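Local coordinates for hypothetical protein (Pyrococcus furiosus, PDB 2FZF) that is of unknown function but belongs to the rubrerythrin family of ferritin-like proteins, whose members typically hold a pair of metal ions within a four-helix bundle, at residues A[30-35]-A[60-65]; A[41-46]-A[54-59]; A[66-71]-A[140-145]; A[89-94]-A[117-122]; A[108-113]-A[152-157]. All blocks are in the same frame, centred on the assembly; numbering follows the deposited sequence.

Interaction 1 of 5, residues A[30-35]-A[60-65]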
# COMPACT_ATOMS: atom_id res chain seq x y z
N LYS A 30 1.64 5.12 21.12
CA LYS A 30 1.42 6.56 21.07
C LYS A 30 1.36 7.03 19.64
O LYS A 30 0.52 7.85 19.28
CB LYS A 30 2.55 7.28 21.82
CG LYS A 30 2.27 8.74 22.18
CD LYS A 30 3.27 9.25 23.22
CE LYS A 30 2.90 10.67 23.75
NZ LYS A 30 3.72 11.10 24.94
N ALA A 31 2.27 6.53 18.81
CA ALA A 31 2.31 6.95 17.40
C ALA A 31 1.05 6.54 16.67
O ALA A 31 0.47 7.31 15.90
CB ALA A 31 3.53 6.36 16.72
N GLU A 32 0.62 5.30 16.91
CA GLU A 32 -0.56 4.79 16.26
C GLU A 32 -1.82 5.51 16.73
O GLU A 32 -2.79 5.64 15.99
CB GLU A 32 -0.67 3.30 16.52
CG GLU A 32 -0.81 2.50 15.24
CD GLU A 32 0.49 2.36 14.46
OE1 GLU A 32 0.42 2.02 13.26
OE2 GLU A 32 1.57 2.58 15.05
N ILE A 33 -1.80 5.99 17.96
CA ILE A 33 -2.97 6.68 18.46
C ILE A 33 -3.13 8.02 17.77
O ILE A 33 -4.22 8.36 17.29
CB ILE A 33 -2.86 6.85 19.97
CG1 ILE A 33 -3.00 5.49 20.61
CG2 ILE A 33 -3.90 7.83 20.47
CD1 ILE A 33 -2.82 5.48 22.09
N GLY A 34 -2.04 8.76 17.69
CA GLY A 34 -2.06 10.06 17.07
C GLY A 34 -2.26 10.00 15.58
O GLY A 34 -2.81 10.93 14.98
N ALA A 35 -1.81 8.90 14.98
CA ALA A 35 -1.95 8.68 13.55
C ALA A 35 -3.43 8.57 13.22
O ALA A 35 -3.96 9.35 12.42
CB ALA A 35 -1.23 7.41 13.17
N GLU A 60 -8.89 3.39 8.61
CA GLU A 60 -9.53 2.19 9.12
C GLU A 60 -8.51 1.08 9.30
O GLU A 60 -8.42 0.45 10.35
CB GLU A 60 -10.63 1.73 8.16
CG GLU A 60 -11.72 2.78 7.97
CD GLU A 60 -12.93 2.27 7.22
OE1 GLU A 60 -13.56 1.29 7.69
OE2 GLU A 60 -13.27 2.85 6.16
N GLU A 61 -7.73 0.86 8.24
CA GLU A 61 -6.69 -0.15 8.25
C GLU A 61 -5.81 -0.04 9.49
O GLU A 61 -5.53 -1.04 10.15
CB GLU A 61 -5.83 -0.00 7.00
CG GLU A 61 -6.32 -0.80 5.81
CD GLU A 61 -6.02 -2.28 5.97
OE1 GLU A 61 -6.20 -3.03 4.98
OE2 GLU A 61 -5.61 -2.68 7.08
N GLU A 62 -5.38 1.17 9.83
CA GLU A 62 -4.52 1.37 10.98
C GLU A 62 -5.23 1.48 12.31
O GLU A 62 -4.60 1.81 13.32
CB GLU A 62 -3.64 2.62 10.78
CG GLU A 62 -2.59 2.46 9.67
CD GLU A 62 -1.56 3.59 9.64
OE1 GLU A 62 -0.92 3.86 10.69
OE2 GLU A 62 -1.39 4.19 8.56
N LYS A 63 -6.54 1.22 12.34
CA LYS A 63 -7.28 1.31 13.61
C LYS A 63 -6.95 0.14 14.50
O LYS A 63 -6.88 0.27 15.73
CB LYS A 63 -8.80 1.34 13.35
CG LYS A 63 -9.32 2.67 12.83
CD LYS A 63 -10.76 2.55 12.29
CE LYS A 63 -11.17 3.83 11.54
NZ LYS A 63 -12.34 3.63 10.64
N LYS A 64 -6.74 -1.02 13.88
CA LYS A 64 -6.43 -2.23 14.62
C LYS A 64 -4.99 -2.28 15.11
O LYS A 64 -4.65 -3.16 15.91
CB LYS A 64 -6.71 -3.44 13.74
CG LYS A 64 -5.79 -3.54 12.54
CD LYS A 64 -6.01 -4.81 11.76
CE LYS A 64 -4.75 -5.15 10.97
NZ LYS A 64 -4.26 -4.02 10.11
N HIS A 65 -4.14 -1.37 14.65
CA HIS A 65 -2.73 -1.36 15.06
C HIS A 65 -2.57 -1.14 16.56
O HIS A 65 -1.76 -1.80 17.22
CB HIS A 65 -1.95 -0.27 14.32
CG HIS A 65 -1.70 -0.56 12.87
ND1 HIS A 65 -2.17 -1.69 12.23
CD2 HIS A 65 -1.02 0.14 11.93
CE1 HIS A 65 -1.80 -1.67 10.97
NE2 HIS A 65 -1.10 -0.57 10.76
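E32 on helix 21-44 reaches across to H65 and E62, which lie where helix 51-61 gives way to helix 63-76; the closest CA atoms are those of E32 and H65, 6.6 Å apart. Its CB points toward segment 60-65. From there, with chi1 at -126° and a bend at chi2 (75°), the chain crosses the histidine at an angle. The next atom, CG, sits at the edge of the H65 ring and in its plane. E32 CD then comes to 3.6 Å from H65 CB. The carboxylate and ring planes are inclined by 55°. Of the two oxygens, E32 OE1 is 3.4 Å from E62 OE1; these are two acceptors and share no hydrogen bond. The position of OE1 beside the imidazole is doubtful, because the ring is probably turned over in the model. OE2 is hydrogen-bonded to the hydroxyl of Y124 on helix 103-129. At the break between the two helices, E62 leaves helical geometry, and its CA stands 3.8 Å above the plane of the H65 ring, over its centre. A35 CB closes the contact 4.3 Å from E62 OE1. Carboxylates of E117 and E147 also approach E62, and H150 touches it. Carboxylates and histidines are thus gathered as metal ligands would be; the E32, E62 and H65 arrangement, with an ExxH sequence, is consistent with the first half of a ferritin-like diiron site, although metal binding is inferred here.

Interaction 2 of 5, residues A[41-46]-A[54-59]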
# COMPACT_ATOMS: atom_id res chain seq x y z
N SER A 41 -9.06 13.33 10.83
CA SER A 41 -9.27 14.76 10.61
C SER A 41 -8.92 15.16 9.20
O SER A 41 -9.49 16.10 8.65
CB SER A 41 -8.41 15.58 11.56
OG SER A 41 -8.56 15.09 12.87
N LEU A 42 -7.96 14.45 8.64
CA LEU A 42 -7.52 14.73 7.29
C LEU A 42 -8.70 14.43 6.38
O LEU A 42 -9.15 15.30 5.64
CB LEU A 42 -6.33 13.82 6.92
CG LEU A 42 -5.05 14.35 6.25
CD1 LEU A 42 -4.46 13.21 5.42
CD2 LEU A 42 -5.32 15.57 5.37
N ALA A 43 -9.21 13.21 6.43
CA ALA A 43 -10.32 12.84 5.57
C ALA A 43 -11.47 13.81 5.78
O ALA A 43 -12.04 14.32 4.82
CB ALA A 43 -10.78 11.42 5.87
N GLU A 44 -11.78 14.06 7.05
CA GLU A 44 -12.84 14.96 7.47
C GLU A 44 -12.81 16.26 6.67
O GLU A 44 -13.84 16.83 6.31
CB GLU A 44 -12.68 15.28 8.96
CG GLU A 44 -13.91 15.00 9.81
CD GLU A 44 -13.92 13.60 10.40
OE1 GLU A 44 -13.85 12.62 9.63
OE2 GLU A 44 -14.01 13.49 11.65
N LYS A 45 -11.60 16.73 6.42
CA LYS A 45 -11.40 17.97 5.70
C LYS A 45 -10.72 17.64 4.39
O LYS A 45 -9.51 17.44 4.36
CB LYS A 45 -10.52 18.88 6.55
CG LYS A 45 -11.00 19.02 7.99
CD LYS A 45 -10.01 19.80 8.84
CE LYS A 45 -10.50 20.01 10.27
NZ LYS A 45 -11.69 20.90 10.38
N ILE A 46 -11.47 17.55 3.30
CA ILE A 46 -10.86 17.23 2.02
C ILE A 46 -11.71 17.72 0.85
O ILE A 46 -11.20 18.37 -0.07
CB ILE A 46 -10.59 15.71 1.87
CG1 ILE A 46 -9.34 15.30 2.66
CG2 ILE A 46 -10.38 15.35 0.41
CD1 ILE A 46 -8.04 15.89 2.15
N LYS A 54 -9.38 7.36 -0.09
CA LYS A 54 -8.09 6.73 0.19
C LYS A 54 -7.72 7.03 1.63
O LYS A 54 -7.40 6.14 2.39
CB LYS A 54 -7.00 7.26 -0.75
CG LYS A 54 -6.86 6.55 -2.10
CD LYS A 54 -8.22 6.38 -2.80
CE LYS A 54 -8.15 5.70 -4.18
NZ LYS A 54 -7.52 6.54 -5.25
N ILE A 55 -7.78 8.30 2.02
CA ILE A 55 -7.41 8.61 3.39
C ILE A 55 -8.29 7.94 4.43
O ILE A 55 -7.84 7.71 5.54
CB ILE A 55 -7.37 10.10 3.64
CG1 ILE A 55 -6.31 10.73 2.74
CG2 ILE A 55 -7.04 10.38 5.10
CD1 ILE A 55 -4.92 10.20 2.98
N ASN A 56 -9.53 7.63 4.06
CA ASN A 56 -10.44 6.97 4.98
C ASN A 56 -10.16 5.47 5.12
O ASN A 56 -10.22 4.91 6.22
CB ASN A 56 -11.89 7.21 4.55
CG ASN A 56 -12.53 8.41 5.24
OD1 ASN A 56 -12.41 8.57 6.46
ND2 ASN A 56 -13.23 9.25 4.47
N TRP A 57 -9.86 4.81 4.00
CA TRP A 57 -9.57 3.38 4.04
C TRP A 57 -8.28 3.16 4.81
O TRP A 57 -8.12 2.17 5.54
CB TRP A 57 -9.39 2.81 2.63
CG TRP A 57 -9.00 1.36 2.63
CD1 TRP A 57 -9.81 0.28 2.84
CD2 TRP A 57 -7.67 0.84 2.47
NE1 TRP A 57 -9.07 -0.88 2.82
CE2 TRP A 57 -7.76 -0.57 2.60
CE3 TRP A 57 -6.42 1.42 2.23
CZ2 TRP A 57 -6.64 -1.40 2.50
CZ3 TRP A 57 -5.30 0.59 2.13
CH2 TRP A 57 -5.42 -0.81 2.26
N LEU A 58 -7.36 4.09 4.65
CA LEU A 58 -6.07 4.04 5.30
C LEU A 58 -6.25 4.23 6.81
O LEU A 58 -5.56 3.60 7.60
CB LEU A 58 -5.18 5.13 4.70
CG LEU A 58 -3.67 5.03 4.78
CD1 LEU A 58 -3.09 6.09 3.87
CD2 LEU A 58 -3.20 5.20 6.20
N ALA A 59 -7.18 5.09 7.20
CA ALA A 59 -7.43 5.33 8.62
C ALA A 59 -7.99 4.09 9.32
O ALA A 59 -7.63 3.78 10.46
CB ALA A 59 -8.40 6.50 8.79
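L42, which packs on I55, accepts the shortest polar bond within these segments: K45 N donates to L42 O at 2.9 Å. The same nitrogen is shared with a second carbonyl, K45 N to S41 O being 3.1 Å, and this closes the last turn of helix 21-44 just as K45 departs from helical torsions. L42 and A43, in that last turn, pack on helix 51-61. No hydrogen bond spans the two segments; the join is made by methyl groups. I55 carries its CG2 anti to the backbone N (chi1 -63° for CG1), which sends that methyl between L42 and A43. There L42 CD1 and I55 CG2 are 3.8 Å apart, and A43 CB and I55 CG2 4.0 Å. L42 CD1 also reaches the other end of the same isoleucine, lying 3.9 Å from I55 CD1. On the rim, A43 CB lies over the face of the N56 amide, 3.3 Å from N56 OD1 and 3.6 Å from N56 ND2. I110 of helix 103-129 touches both L42 and I55, while K52 bonds the carbonyl of A43. W57, on helix 51-61, stacks on W57 of the second subunit. With A43 and I55 as the nearest pair of backbones (CA to CA 5.6 Å), two antiparallel helices linked by a short turn form a helical hairpin, consistent with the ferritin-like bundle of the rubrerythrin family.

Interaction 3 of 5, residues A[66-71]-A[140-145]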
# COMPACT_ATOMS: atom_id res chain seq x y z
N GLU A 66 -3.32 -0.19 17.10
CA GLU A 66 -3.24 0.12 18.51
C GLU A 66 -3.58 -1.07 19.37
O GLU A 66 -2.78 -1.50 20.20
CB GLU A 66 -4.18 1.26 18.86
CG GLU A 66 -3.88 1.85 20.20
CD GLU A 66 -4.92 2.84 20.64
OE1 GLU A 66 -5.54 3.50 19.77
OE2 GLU A 66 -5.10 2.97 21.87
N ALA A 67 -4.78 -1.60 19.17
CA ALA A 67 -5.23 -2.76 19.94
C ALA A 67 -4.25 -3.92 19.77
O ALA A 67 -4.05 -4.69 20.71
CB ALA A 67 -6.63 -3.16 19.50
N LEU A 68 -3.64 -4.05 18.59
CA LEU A 68 -2.69 -5.13 18.36
C LEU A 68 -1.43 -4.96 19.20
O LEU A 68 -0.90 -5.93 19.76
CB LEU A 68 -2.28 -5.21 16.88
CG LEU A 68 -3.32 -5.74 15.87
CD1 LEU A 68 -2.61 -6.08 14.57
CD2 LEU A 68 -4.01 -6.99 16.42
N LEU A 69 -0.95 -3.73 19.30
CA LEU A 69 0.25 -3.44 20.07
C LEU A 69 -0.01 -3.58 21.56
O LEU A 69 0.83 -4.10 22.28
CB LEU A 69 0.73 -2.02 19.78
CG LEU A 69 1.39 -1.72 18.44
CD1 LEU A 69 1.60 -0.24 18.30
CD2 LEU A 69 2.70 -2.45 18.35
N ARG A 70 -1.18 -3.12 22.00
CA ARG A 70 -1.55 -3.16 23.41
C ARG A 70 -1.61 -4.61 23.86
O ARG A 70 -1.35 -4.92 25.03
CB ARG A 70 -2.91 -2.46 23.64
CG ARG A 70 -3.02 -1.12 22.93
CD ARG A 70 -3.81 -0.04 23.66
NE ARG A 70 -3.17 0.43 24.89
CZ ARG A 70 -3.20 1.68 25.34
NH1 ARG A 70 -3.83 2.63 24.66
NH2 ARG A 70 -2.62 1.99 26.50
N LYS A 71 -1.96 -5.48 22.93
CA LYS A 71 -2.04 -6.89 23.24
C LYS A 71 -0.64 -7.44 23.44
O LYS A 71 -0.39 -8.17 24.40
CB LYS A 71 -2.73 -7.67 22.11
CG LYS A 71 -2.79 -9.16 22.42
CD LYS A 71 -3.66 -9.94 21.47
CE LYS A 71 -3.58 -11.43 21.78
NZ LYS A 71 -4.46 -12.26 20.92
N MET A 140 5.56 -7.70 14.17
CA MET A 140 6.35 -6.53 13.81
C MET A 140 6.48 -6.43 12.30
O MET A 140 6.29 -5.36 11.73
CB MET A 140 7.73 -6.61 14.45
CG MET A 140 7.97 -5.55 15.50
SD MET A 140 6.72 -5.56 16.78
CE MET A 140 6.15 -3.89 16.73
N ARG A 141 6.79 -7.55 11.67
CA ARG A 141 6.94 -7.66 10.23
C ARG A 141 5.61 -7.28 9.55
O ARG A 141 5.59 -6.51 8.59
CB ARG A 141 7.34 -9.10 9.87
CG ARG A 141 7.77 -9.33 8.42
CD ARG A 141 9.10 -8.66 8.12
NE ARG A 141 9.59 -8.97 6.78
CZ ARG A 141 10.85 -8.78 6.39
NH1 ARG A 141 11.23 -9.09 5.16
NH2 ARG A 141 11.75 -8.30 7.24
N TYR A 142 4.51 -7.83 10.06
CA TYR A 142 3.18 -7.54 9.51
C TYR A 142 2.88 -6.05 9.60
O TYR A 142 2.38 -5.45 8.65
CB TYR A 142 2.12 -8.34 10.29
CG TYR A 142 0.69 -7.96 9.97
CD1 TYR A 142 0.03 -6.96 10.69
CD2 TYR A 142 -0.00 -8.57 8.92
CE1 TYR A 142 -1.27 -6.58 10.38
CE2 TYR A 142 -1.30 -8.20 8.59
CZ TYR A 142 -1.93 -7.20 9.32
OH TYR A 142 -3.21 -6.81 8.98
N LEU A 143 3.18 -5.46 10.76
CA LEU A 143 2.96 -4.04 11.00
C LEU A 143 3.84 -3.20 10.06
O LEU A 143 3.36 -2.24 9.43
CB LEU A 143 3.24 -3.71 12.48
CG LEU A 143 2.22 -4.19 13.53
CD1 LEU A 143 2.80 -4.08 14.93
CD2 LEU A 143 0.95 -3.38 13.41
N ALA A 144 5.12 -3.56 9.95
CA ALA A 144 6.05 -2.87 9.07
C ALA A 144 5.64 -2.91 7.58
O ALA A 144 5.69 -1.88 6.89
CB ALA A 144 7.45 -3.46 9.22
N ASP A 145 5.23 -4.08 7.09
CA ASP A 145 4.81 -4.19 5.69
C ASP A 145 3.53 -3.42 5.39
O ASP A 145 3.39 -2.81 4.32
CB ASP A 145 4.67 -5.66 5.28
CG ASP A 145 6.02 -6.32 5.00
OD1 ASP A 145 7.04 -5.59 4.93
OD2 ASP A 145 6.06 -7.56 4.85
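Near-identical first torsions bring L69 and L143 together: each has CG anti to its own carbonyl carbon (chi1 -73° and -72°), which sends a branch into the gap between helix 63-76 and helix 134-164. L69 CD2 and L143 CD1 meet there at 3.8 Å. M140 needs a more contorted chain. Its CB points away from helix 63-76, but bends at chi2 and chi3 swing the terminal methyl back, so that M140 CE lies 4.1 Å from L69 CD2. The two side chains are roughly perpendicular, and L69 CD2 thereby serves both partners. A looser touch, 4.4 Å between L68 CD1 and Y142 CE1, extends the contact towards the dimer side, where the Y142 hydroxyl is hydrogen-bonded with K54 and E157 of the second subunit. All the contacts across the gap are apolar. Y124 of helix 103-129 covers both L69 and M140, and A28 and I29 of helix 21-44 add to the cover of L69. The segment axes stay 11.9 Å apart and run at 158°, nearly antiparallel, so contact rests on long side chains meeting over the gap, as between neighbouring helices of a ferritin-like four-helix bundle.

Interaction 4 of 5, residues A[89-94]-A[117-122]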
# COMPACT_ATOMS: atom_id res chain seq x y z
N ILE A 89 10.26 8.96 18.34
CA ILE A 89 10.97 8.82 17.08
C ILE A 89 10.10 9.24 15.91
O ILE A 89 8.90 8.92 15.87
CB ILE A 89 11.42 7.37 16.83
CG1 ILE A 89 12.40 6.92 17.92
CG2 ILE A 89 12.06 7.24 15.47
CD1 ILE A 89 13.68 7.72 17.97
N GLY A 90 10.69 9.94 14.95
CA GLY A 90 9.95 10.36 13.77
C GLY A 90 8.95 11.47 14.00
O GLY A 90 8.71 11.86 15.12
N PRO A 91 8.34 11.98 12.92
CA PRO A 91 7.36 13.07 13.06
C PRO A 91 6.09 12.70 13.83
O PRO A 91 5.53 11.62 13.66
CB PRO A 91 7.09 13.48 11.61
CG PRO A 91 7.27 12.21 10.85
CD PRO A 91 8.49 11.59 11.50
N GLU A 92 5.66 13.61 14.68
CA GLU A 92 4.46 13.38 15.46
C GLU A 92 3.29 14.13 14.84
O GLU A 92 3.19 15.36 14.95
CB GLU A 92 4.69 13.81 16.91
CG GLU A 92 3.44 13.88 17.75
CD GLU A 92 3.75 14.09 19.22
OE1 GLU A 92 4.19 13.12 19.88
OE2 GLU A 92 3.57 15.23 19.71
N LEU A 93 2.43 13.38 14.17
CA LEU A 93 1.26 13.92 13.49
C LEU A 93 0.20 14.44 14.45
O LEU A 93 -0.29 13.71 15.32
CB LEU A 93 0.65 12.85 12.58
CG LEU A 93 1.52 12.31 11.44
CD1 LEU A 93 0.83 11.12 10.78
CD2 LEU A 93 1.76 13.42 10.43
N GLN A 94 -0.15 15.72 14.31
CA GLN A 94 -1.17 16.32 15.15
C GLN A 94 -2.49 16.30 14.38
O GLN A 94 -2.48 16.32 13.15
CB GLN A 94 -0.79 17.76 15.51
CG GLN A 94 -0.32 17.97 16.96
CD GLN A 94 0.78 17.00 17.38
OE1 GLN A 94 1.79 16.86 16.70
NE2 GLN A 94 0.58 16.35 18.52
N GLU A 117 4.82 7.49 7.85
CA GLU A 117 4.66 6.07 7.56
C GLU A 117 6.04 5.48 7.23
O GLU A 117 6.31 4.29 7.48
CB GLU A 117 3.71 5.86 6.38
CG GLU A 117 2.29 6.42 6.58
CD GLU A 117 1.48 5.69 7.63
OE1 GLU A 117 1.66 5.95 8.84
OE2 GLU A 117 0.66 4.83 7.26
N GLU A 118 6.90 6.32 6.69
CA GLU A 118 8.25 5.93 6.34
C GLU A 118 8.98 5.56 7.62
O GLU A 118 9.47 4.43 7.76
CB GLU A 118 8.98 7.09 5.66
CG GLU A 118 10.41 6.80 5.25
CD GLU A 118 11.11 8.02 4.66
OE1 GLU A 118 11.25 9.04 5.37
OE2 GLU A 118 11.51 7.95 3.47
N ILE A 119 9.04 6.48 8.57
CA ILE A 119 9.73 6.16 9.81
C ILE A 119 9.06 5.02 10.59
O ILE A 119 9.75 4.28 11.26
CB ILE A 119 9.88 7.41 10.74
CG1 ILE A 119 10.98 8.33 10.21
CG2 ILE A 119 10.27 6.98 12.15
CD1 ILE A 119 10.54 9.20 9.05
N ALA A 120 7.74 4.88 10.48
CA ALA A 120 7.01 3.83 11.20
C ALA A 120 7.35 2.40 10.75
O ALA A 120 7.61 1.52 11.58
CB ALA A 120 5.51 4.06 11.09
N ALA A 121 7.33 2.16 9.44
CA ALA A 121 7.65 0.84 8.93
C ALA A 121 9.10 0.52 9.28
O ALA A 121 9.42 -0.60 9.68
CB ALA A 121 7.45 0.79 7.42
N GLU A 122 9.98 1.51 9.12
CA GLU A 122 11.40 1.32 9.43
C GLU A 122 11.59 1.04 10.91
O GLU A 122 12.54 0.36 11.31
CB GLU A 122 12.20 2.55 9.02
CG GLU A 122 13.65 2.53 9.43
CD GLU A 122 14.48 3.61 8.72
OE1 GLU A 122 13.89 4.69 8.40
OE2 GLU A 122 15.70 3.39 8.50
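G90 brings the extended segment 89-94 to 5.8 Å from helix 103-129 (CA of G90 to CA of I119), adopting a positive phi of 73° before the chain runs on through P91 in an extended form. The pairing thus lays part of the connection between helix 63-76 and helix 103-129 along the outside of a helix of the ferritin-like bundle. I119 alone supplies the helix side of the close contacts, and its two methyls have different partners. CG2, anti to the backbone N (CG1 at chi1 -75°), faces the loop: I89 CG2 is 3.8 Å from I119 CG2, and the two isoleucines stand at about a right angle. The same methyl lies 3.8 Å from G90 CA, an approach made directly to the main chain since glycine has no side chain to intervene. The backbone of G90 is in turn hydrogen-bonded with L11, in the N-terminal part of the chain, while I13 touches both I89 and I119, so that three portions of chain come together here. P91 has further neighbours in A116 and W112, about one and two turns before I119. E117, by contrast, has its CB pointing away from the loop, and its carboxylate lies near those of E62 and E147. The remaining cross-contact is apolar and oblique: the ring carbon P91 CD rests against the far methyl of the isoleucine, I119 CD1, at 4.0 Å.

Interaction 5 of 5, residues A[108-113]-A[152-157]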
# COMPACT_ATOMS: atom_id res chain seq x y z
N ASP A 108 1.20 19.35 1.70
CA ASP A 108 2.02 19.31 2.90
C ASP A 108 1.62 18.15 3.80
O ASP A 108 2.44 17.29 4.10
CB ASP A 108 1.88 20.64 3.66
CG ASP A 108 2.52 21.84 2.93
OD1 ASP A 108 2.33 22.99 3.38
OD2 ASP A 108 3.22 21.63 1.91
N LEU A 109 0.36 18.13 4.21
CA LEU A 109 -0.19 17.09 5.08
C LEU A 109 -0.02 15.66 4.54
O LEU A 109 0.16 14.72 5.31
CB LEU A 109 -1.68 17.37 5.35
CG LEU A 109 -2.15 18.18 6.57
CD1 LEU A 109 -1.43 17.64 7.79
CD2 LEU A 109 -1.87 19.65 6.42
N ILE A 110 -0.11 15.47 3.22
CA ILE A 110 0.08 14.13 2.68
C ILE A 110 1.57 13.81 2.68
O ILE A 110 1.97 12.68 2.91
CB ILE A 110 -0.45 13.97 1.22
CG1 ILE A 110 -1.97 14.19 1.14
CG2 ILE A 110 -0.15 12.57 0.71
CD1 ILE A 110 -2.81 13.16 1.85
N ARG A 111 2.40 14.83 2.45
CA ARG A 111 3.85 14.64 2.42
C ARG A 111 4.37 14.19 3.78
O ARG A 111 5.20 13.29 3.86
CB ARG A 111 4.53 15.94 1.98
CG ARG A 111 5.85 15.74 1.22
CD ARG A 111 6.41 17.06 0.76
NE ARG A 111 6.51 17.99 1.89
CZ ARG A 111 5.82 19.12 1.98
NH1 ARG A 111 5.96 19.90 3.04
NH2 ARG A 111 4.99 19.48 1.00
N TRP A 112 3.87 14.83 4.84
CA TRP A 112 4.24 14.50 6.22
C TRP A 112 3.71 13.12 6.62
O TRP A 112 4.33 12.42 7.42
CB TRP A 112 3.69 15.54 7.20
CG TRP A 112 4.61 16.72 7.39
CD1 TRP A 112 4.45 17.99 6.90
CD2 TRP A 112 5.90 16.70 8.03
NE1 TRP A 112 5.55 18.76 7.18
CE2 TRP A 112 6.46 17.99 7.88
CE3 TRP A 112 6.63 15.71 8.71
CZ2 TRP A 112 7.73 18.32 8.37
CZ3 TRP A 112 7.90 16.05 9.21
CH2 TRP A 112 8.42 17.34 9.04
N ALA A 113 2.56 12.75 6.08
CA ALA A 113 1.96 11.47 6.40
C ALA A 113 2.82 10.33 5.87
O ALA A 113 3.05 9.35 6.58
CB ALA A 113 0.57 11.38 5.83
N TYR A 152 3.66 3.81 0.27
CA TYR A 152 3.60 3.87 -1.19
C TYR A 152 2.25 4.40 -1.67
O TYR A 152 2.18 5.20 -2.61
CB TYR A 152 3.90 2.49 -1.79
CG TYR A 152 5.38 2.15 -1.80
CD1 TYR A 152 6.29 2.93 -2.53
CD2 TYR A 152 5.89 1.08 -1.07
CE1 TYR A 152 7.66 2.65 -2.53
CE2 TYR A 152 7.26 0.78 -1.06
CZ TYR A 152 8.13 1.57 -1.79
OH TYR A 152 9.47 1.29 -1.79
N THR A 153 1.17 3.97 -1.02
CA THR A 153 -0.15 4.45 -1.40
C THR A 153 -0.15 5.96 -1.24
O THR A 153 -0.59 6.69 -2.12
CB THR A 153 -1.26 3.84 -0.50
OG1 THR A 153 -1.20 2.41 -0.56
CG2 THR A 153 -2.64 4.30 -0.95
N LEU A 154 0.37 6.45 -0.11
CA LEU A 154 0.39 7.89 0.13
C LEU A 154 1.20 8.71 -0.89
O LEU A 154 0.83 9.84 -1.24
CB LEU A 154 0.90 8.17 1.54
CG LEU A 154 -0.17 8.15 2.62
CD1 LEU A 154 0.49 8.25 3.98
CD2 LEU A 154 -1.16 9.30 2.41
N ARG A 155 2.32 8.14 -1.35
CA ARG A 155 3.19 8.81 -2.32
C ARG A 155 2.49 8.84 -3.69
O ARG A 155 2.68 9.77 -4.48
CB ARG A 155 4.54 8.08 -2.42
CG ARG A 155 5.63 8.84 -3.21
CD ARG A 155 6.61 7.87 -3.88
NE ARG A 155 7.74 7.49 -3.05
CZ ARG A 155 8.56 6.46 -3.31
NH1 ARG A 155 9.57 6.20 -2.49
NH2 ARG A 155 8.36 5.68 -4.36
N ALA A 156 1.69 7.81 -3.98
CA ALA A 156 0.99 7.79 -5.26
C ALA A 156 0.08 9.02 -5.23
O ALA A 156 0.10 9.85 -6.15
CB ALA A 156 0.18 6.50 -5.41
N GLU A 157 -0.69 9.14 -4.17
CA GLU A 157 -1.57 10.29 -4.04
C GLU A 157 -0.77 11.58 -4.22
O GLU A 157 -1.09 12.40 -5.08
CB GLU A 157 -2.26 10.28 -2.68
CG GLU A 157 -3.34 9.22 -2.60
CD GLU A 157 -4.24 9.23 -3.82
OE1 GLU A 157 -4.61 10.33 -4.28
OE2 GLU A 157 -4.56 8.13 -4.31
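Apolar contact dominates between I110 and A113 of helix 103-129 and L154 of helix 134-164, and the forked end of the leucine serves both partners. One branch, L154 CD2, lies 3.8 Å from I110 CG2. The other reaches one turn further along, where L154 CD1 is 3.6 Å from A113 CB. In I110, CG1 lies beside the backbone N (chi1 -63°), which puts CG2 anti to it and against the opposite helix; I110 CG2 also lies 3.5 Å from L154 O, a plain van der Waals approach. L154 further touches M114 and E117. Together with I110 and A113 these have the spacing of a four-residue hole (i, i+3, i+4, i+7), consistent with knobs-into-holes packing, L154 as knob. The nearest backbones are those of I110 and L154, with CA atoms 6.7 Å apart. Among the polar interactions, R111 NH2 donates to D108 OD2 at 2.9 Å with a fairly straight N-H...O angle of 156°, a salt bridge in which the donor meets the anti side of the oxygen, 22° out of the carboxylate plane. Q104 bonds the same oxygen. On helix 134-164, R155 turns away from the contact, towards D145 of the second subunit, and E157 has a weak, long ion pair with K54. Residues of two more helices complete the setting, since I55 touches both I110 and L154, and Y39 touches both A113 and L154. No hydrogen bond crosses between the segments; the contact between them is therefore essentially apolar.

Overall arrangement
Interaction 1 has its centre about 6 Å from the chain centre and marks the probable metal-site region: its E62 faces E117 of interaction 4, bringing together two carboxylates of the inferred site, with the two contact centres about 12 Å apart. Interaction 3 lies about 10 Å from interaction 1, centre to centre, and is joined to it through H65 against L143. Towards the other end of the bundle, interactions 2 and 5 have centres about 12 Å apart and share an apolar cluster, in which I55 CD1 is 3.8 Å from I110 CD1. Interactions 3 and 5, about 21 Å apart centre to centre and on opposite sides of the chain centre, both use helix 134-164. All but interaction 4 touch the second subunit.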